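Local coordinates for Wnt inhibitor of Dorsal protein (Drosophila melanogaster, PDB 4KRR) that probably binds frizzled seven-transmembrane receptors as a secreted Wnt ligand, the piece here being its N-terminal domain and linker, at residues 63-75 with 93-105. Sequence-based numbering, arbitrary orientation.
Sequences MAAIVHTLTKDCA and CAHEPTKALEQYE. With NA (sodium ion), chain F.
Met-63 CG lies over one face of the Tyr-104 ring, 3.5 Å from CZ, and its SD follows obliquely as a Met-aromatic contact. Tyr-104 CG stands anti to the backbone N (chi1 -176°), which carries the ring across to helix 63-75, where Ile-66 CG2 meets its edge and Val-67 CG2 comes within 3.8 Å of CD2. A serine at Tyr-104 would probably leave Met-63, Ile-66 and Val-67 without their shared aromatic partner and open a gap between the helices. Helices 63-75 and 97-105 belong to the helical N-terminal domain of the Wnt fold and cross at 123°, their axes 8.6 Å apart. Midway, Thr-71 OG1 sits 3.1 Å from Ala-100 CB, while it donates to Val-67 O from above the carbonyl plane, opposite in face to Thr-71 N. Thr-71 CG2 packs on His-95 CB, and a water links Thr-71 O to the backbone N of Glu-96, the N-cap residue of helix 97-105. Ala-75 CB approaches His-95 CD2 at 3.4 Å, and Lys-72 CA makes an off-centre CH-pi contact with that ring. At the C-terminal end of helix 63-75, Cys-74 O binds the sodium ion together with Ile-79 O, and Cys-93 sets CB 3.3 Å from Ala-75 O.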
loop_
_atom_site.group_PDB
_atom_site.type_symbol
_atom_site.label_atom_id
_atom_site.label_comp_id
_atom_site.label_asym_id
_atom_site.label_seq_id
_atom_site.Cartn_x
_atom_site.Cartn_y
_atom_site.Cartn_z
ATOM N N MET A 63 0.362 4.570 0.154
ATOM C CA MET A 63 0.559 4.010 -1.177
ATOM C C MET A 63 -0.147 2.668 -1.325
ATOM O O MET A 63 -0.811 2.415 -2.329
ATOM C CB MET A 63 2.046 3.823 -1.467
ATOM C CG MET A 63 2.312 3.023 -2.731
ATOM S SD MET A 63 4.061 2.795 -3.070
ATOM C CE MET A 63 3.982 1.705 -4.489
ATOM N N ALA A 64 0.006 1.813 -0.319
ATOM C CA ALA A 64 -0.589 0.481 -0.345
ATOM C C ALA A 64 -2.112 0.542 -0.411
ATOM O O ALA A 64 -2.742 -0.236 -1.126
ATOM C CB ALA A 64 -0.138 -0.326 0.865
ATOM N N ALA A 65 -2.697 1.475 0.335
ATOM C CA ALA A 65 -4.148 1.610 0.385
ATOM C C ALA A 65 -4.703 2.153 -0.924
ATOM O O ALA A 65 -5.793 1.775 -1.350
ATOM C CB ALA A 65 -4.557 2.500 1.545
ATOM N N ILE A 66 -3.949 3.043 -1.557
ATOM C CA ILE A 66 -4.357 3.621 -2.829
ATOM C C ILE A 66 -4.315 2.569 -3.935
ATOM O O ILE A 66 -5.238 2.471 -4.745
ATOM C CB ILE A 66 -3.476 4.834 -3.203
ATOM C CG1 ILE A 66 -3.724 5.985 -2.224
ATOM C CG2 ILE A 66 -3.758 5.292 -4.627
ATOM C CD1 ILE A 66 -2.865 7.205 -2.481
ATOM N N VAL A 67 -3.244 1.780 -3.955
ATOM C CA VAL A 67 -3.087 0.719 -4.947
ATOM C C VAL A 67 -4.105 -0.402 -4.725
ATOM O O VAL A 67 -4.670 -0.940 -5.679
ATOM C CB VAL A 67 -1.648 0.151 -4.948
ATOM C CG1 VAL A 67 -1.538 -1.042 -5.887
ATOM C CG2 VAL A 67 -0.648 1.237 -5.342
ATOM N N HIS A 68 -4.341 -0.741 -3.461
ATOM C CA HIS A 68 -5.341 -1.742 -3.106
ATOM C C HIS A 68 -6.722 -1.294 -3.573
ATOM O O HIS A 68 -7.501 -2.089 -4.099
ATOM C CB HIS A 68 -5.346 -1.973 -1.591
ATOM C CG HIS A 68 -6.202 -3.121 -1.150
ATOM N ND1 HIS A 68 -7.571 -3.022 -1.015
ATOM C CD2 HIS A 68 -5.881 -4.388 -0.795
ATOM C CE1 HIS A 68 -8.056 -4.180 -0.604
ATOM N NE2 HIS A 68 -7.052 -5.026 -0.461
ATOM N N THR A 69 -7.014 -0.011 -3.381
ATOM C CA THR A 69 -8.291 0.555 -3.800
ATOM C C THR A 69 -8.411 0.533 -5.320
ATOM O O THR A 69 -9.447 0.148 -5.864
ATOM C CB THR A 69 -8.459 2.002 -3.292
ATOM O OG1 THR A 69 -8.417 2.016 -1.860
ATOM C CG2 THR A 69 -9.786 2.586 -3.759
ATOM N N LEU A 70 -7.340 0.939 -5.997
ATOM C CA LEU A 70 -7.317 0.996 -7.454
ATOM C C LEU A 70 -7.424 -0.393 -8.076
ATOM O O LEU A 70 -8.147 -0.593 -9.052
ATOM C CB LEU A 70 -6.048 1.699 -7.945
ATOM C CG LEU A 70 -5.858 1.773 -9.461
ATOM C CD1 LEU A 70 -7.027 2.495 -10.116
ATOM C CD2 LEU A 70 -4.537 2.451 -9.811
ATOM N N THR A 71 -6.698 -1.349 -7.507
ATOM C CA THR A 71 -6.740 -2.728 -7.978
ATOM C C THR A 71 -8.142 -3.315 -7.829
ATOM O O THR A 71 -8.673 -3.935 -8.756
ATOM C CB THR A 71 -5.756 -3.615 -7.196
ATOM O OG1 THR A 71 -4.438 -3.062 -7.285
ATOM C CG2 THR A 71 -5.751 -5.033 -7.749
ATOM N N LYS A 72 -8.736 -3.108 -6.658
ATOM C CA LYS A 72 -10.050 -3.665 -6.352
ATOM C C LYS A 72 -11.144 -3.040 -7.209
ATOM O O LYS A 72 -11.982 -3.745 -7.770
ATOM C CB LYS A 72 -10.372 -3.483 -4.866
ATOM C CG LYS A 72 -11.642 -4.180 -4.410
ATOM C CD LYS A 72 -11.819 -4.071 -2.904
ATOM C CE LYS A 72 -13.033 -4.857 -2.431
ATOM N NZ LYS A 72 -13.218 -4.770 -0.955
ATOM N N ASP A 73 -11.129 -1.715 -7.312
ATOM C CA ASP A 73 -12.140 -0.997 -8.083
ATOM C C ASP A 73 -12.070 -1.315 -9.573
ATOM O O ASP A 73 -13.097 -1.350 -10.253
ATOM C CB ASP A 73 -12.030 0.508 -7.847
ATOM C CG ASP A 73 -12.516 0.917 -6.471
ATOM O OD1 ASP A 73 -12.517 0.060 -5.562
ATOM O OD2 ASP A 73 -12.897 2.093 -6.299
ATOM N N CYS A 74 -10.862 -1.546 -10.078
ATOM C CA CYS A 74 -10.682 -1.934 -11.473
ATOM C C CYS A 74 -11.331 -3.285 -11.738
ATOM O O CYS A 74 -12.032 -3.464 -12.733
ATOM C CB CYS A 74 -9.197 -1.993 -11.838
ATOM S SG CYS A 74 -8.445 -0.388 -12.202
ATOM N N ALA A 75 -11.092 -4.230 -10.835
ATOM C CA ALA A 75 -11.662 -5.566 -10.955
ATOM C C ALA A 75 -13.182 -5.527 -10.834
ATOM O O ALA A 75 -13.883 -6.308 -11.474
ATOM C CB ALA A 75 -11.067 -6.489 -9.908
ATOM N N CYS A 93 -13.792 -11.226 -11.948
ATOM C CA CYS A 93 -12.598 -10.589 -12.496
ATOM C C CYS A 93 -11.423 -10.632 -11.522
ATOM O O CYS A 93 -11.513 -10.126 -10.404
ATOM C CB CYS A 93 -12.898 -9.140 -12.886
ATOM S SG CYS A 93 -11.521 -8.287 -13.681
ATOM N N ALA A 94 -10.319 -11.231 -11.958
ATOM C CA ALA A 94 -9.138 -11.369 -11.115
ATOM C C ALA A 94 -8.434 -10.034 -10.905
ATOM O O ALA A 94 -8.340 -9.216 -11.822
ATOM C CB ALA A 94 -8.175 -12.386 -11.711
ATOM N N HIS A 95 -7.940 -9.818 -9.692
ATOM C CA HIS A 95 -7.229 -8.589 -9.376
ATOM C C HIS A 95 -5.899 -8.526 -10.113
ATOM O O HIS A 95 -5.245 -9.548 -10.322
ATOM C CB HIS A 95 -7.015 -8.458 -7.867
ATOM C CG HIS A 95 -8.259 -8.113 -7.111
ATOM N ND1 HIS A 95 -8.233 -7.507 -5.872
ATOM C CD2 HIS A 95 -9.566 -8.287 -7.416
ATOM C CE1 HIS A 95 -9.471 -7.323 -5.449
ATOM N NE2 HIS A 95 -10.299 -7.788 -6.368
ATOM N N GLU A 96 -5.514 -7.317 -10.513
ATOM C CA GLU A 96 -4.264 -7.095 -11.229
ATOM C C GLU A 96 -3.465 -5.978 -10.563
ATOM O O GLU A 96 -3.432 -4.851 -11.061
ATOM C CB GLU A 96 -4.548 -6.741 -12.692
ATOM C CG GLU A 96 -5.250 -7.846 -13.471
ATOM C CD GLU A 96 -5.729 -7.393 -14.839
ATOM O OE1 GLU A 96 -6.603 -6.503 -14.904
ATOM O OE2 GLU A 96 -5.232 -7.932 -15.850
ATOM N N PRO A 97 -2.815 -6.291 -9.429
ATOM C CA PRO A 97 -2.071 -5.290 -8.655
ATOM C C PRO A 97 -0.896 -4.694 -9.427
ATOM O O PRO A 97 -0.570 -3.525 -9.230
ATOM C CB PRO A 97 -1.569 -6.084 -7.442
ATOM C CG PRO A 97 -1.579 -7.509 -7.878
ATOM C CD PRO A 97 -2.730 -7.633 -8.826
ATOM N N THR A 98 -0.275 -5.484 -10.295
ATOM C CA THR A 98 0.851 -5.000 -11.086
ATOM C C THR A 98 0.422 -3.889 -12.045
ATOM O O THR A 98 1.127 -2.891 -12.204
ATOM C CB THR A 98 1.528 -6.145 -11.861
ATOM O OG1 THR A 98 2.047 -7.103 -10.931
ATOM C CG2 THR A 98 2.667 -5.615 -12.721
ATOM N N LYS A 99 -0.739 -4.063 -12.670
ATOM C CA LYS A 99 -1.302 -3.036 -13.540
ATOM C C LYS A 99 -1.539 -1.748 -12.756
ATOM O O LYS A 99 -1.242 -0.652 -13.236
ATOM C CB LYS A 99 -2.619 -3.510 -14.159
ATOM C CG LYS A 99 -2.493 -4.723 -15.068
ATOM C CD LYS A 99 -1.685 -4.402 -16.312
ATOM C CE LYS A 99 -1.745 -5.545 -17.312
ATOM N NZ LYS A 99 -3.143 -5.823 -17.746
ATOM N N ALA A 100 -2.068 -1.895 -11.544
ATOM C CA ALA A 100 -2.363 -0.757 -10.681
ATOM C C ALA A 100 -1.087 -0.067 -10.213
ATOM O O ALA A 100 -1.034 1.159 -10.122
ATOM C CB ALA A 100 -3.196 -1.200 -9.492
ATOM N N LEU A 101 -0.063 -0.861 -9.916
ATOM C CA LEU A 101 1.236 -0.323 -9.520
ATOM C C LEU A 101 1.874 0.524 -10.624
ATOM O O LEU A 101 2.657 1.432 -10.348
ATOM C CB LEU A 101 2.182 -1.456 -9.126
ATOM C CG LEU A 101 1.948 -2.054 -7.741
ATOM C CD1 LEU A 101 2.749 -3.331 -7.574
ATOM C CD2 LEU A 101 2.315 -1.039 -6.668
ATOM N N GLU A 102 1.538 0.221 -11.874
ATOM C CA GLU A 102 2.085 0.960 -13.006
ATOM C C GLU A 102 1.375 2.303 -13.183
ATOM O O GLU A 102 2.014 3.322 -13.460
ATOM C CB GLU A 102 2.005 0.129 -14.289
ATOM C CG GLU A 102 2.911 -1.105 -14.292
ATOM C CD GLU A 102 2.638 -2.036 -15.459
ATOM O OE1 GLU A 102 1.603 -1.853 -16.134
ATOM O OE2 GLU A 102 3.460 -2.949 -15.695
ATOM N N GLN A 103 0.054 2.307 -13.020
ATOM C CA GLN A 103 -0.707 3.552 -13.055
ATOM C C GLN A 103 -0.324 4.450 -11.880
ATOM O O GLN A 103 -0.376 5.677 -11.978
ATOM C CB GLN A 103 -2.214 3.278 -13.048
ATOM C CG GLN A 103 -2.695 2.431 -14.219
ATOM C CD GLN A 103 -4.120 2.749 -14.632
ATOM O OE1 GLN A 103 -4.597 3.870 -14.446
ATOM N NE2 GLN A 103 -4.805 1.763 -15.199
ATOM N N TYR A 104 0.067 3.828 -10.772
ATOM C CA TYR A 104 0.519 4.573 -9.606
ATOM C C TYR A 104 1.856 5.246 -9.892
ATOM O O TYR A 104 2.046 6.420 -9.579
ATOM C CB TYR A 104 0.638 3.656 -8.383
ATOM C CG TYR A 104 1.010 4.387 -7.108
ATOM C CD1 TYR A 104 2.341 4.620 -6.779
ATOM C CD2 TYR A 104 0.030 4.846 -6.235
ATOM C CE1 TYR A 104 2.685 5.292 -5.621
ATOM C CE2 TYR A 104 0.367 5.517 -5.070
ATOM C CZ TYR A 104 1.697 5.738 -4.771
ATOM O OH TYR A 104 2.044 6.404 -3.619
ATOM N N GLU A 105 2.781 4.495 -10.485
ATOM C CA GLU A 105 4.115 5.010 -10.779
ATOM C C GLU A 105 4.065 6.038 -11.906
ATOM O O GLU A 105 4.994 6.822 -12.086
ATOM C CB GLU A 105 5.072 3.868 -11.141
ATOM C CG GLU A 105 6.540 4.278 -11.211
ATOM C CD GLU A 105 7.453 3.132 -11.602
ATOM O OE1 GLU A 105 6.945 2.015 -11.836
ATOM O OE2 GLU A 105 8.681 3.350 -11.674
HETATM NA NA NA F . -13.080 -1.249 -13.831
HETATM O O HOH W 1 -7.461 -5.069 -10.649
#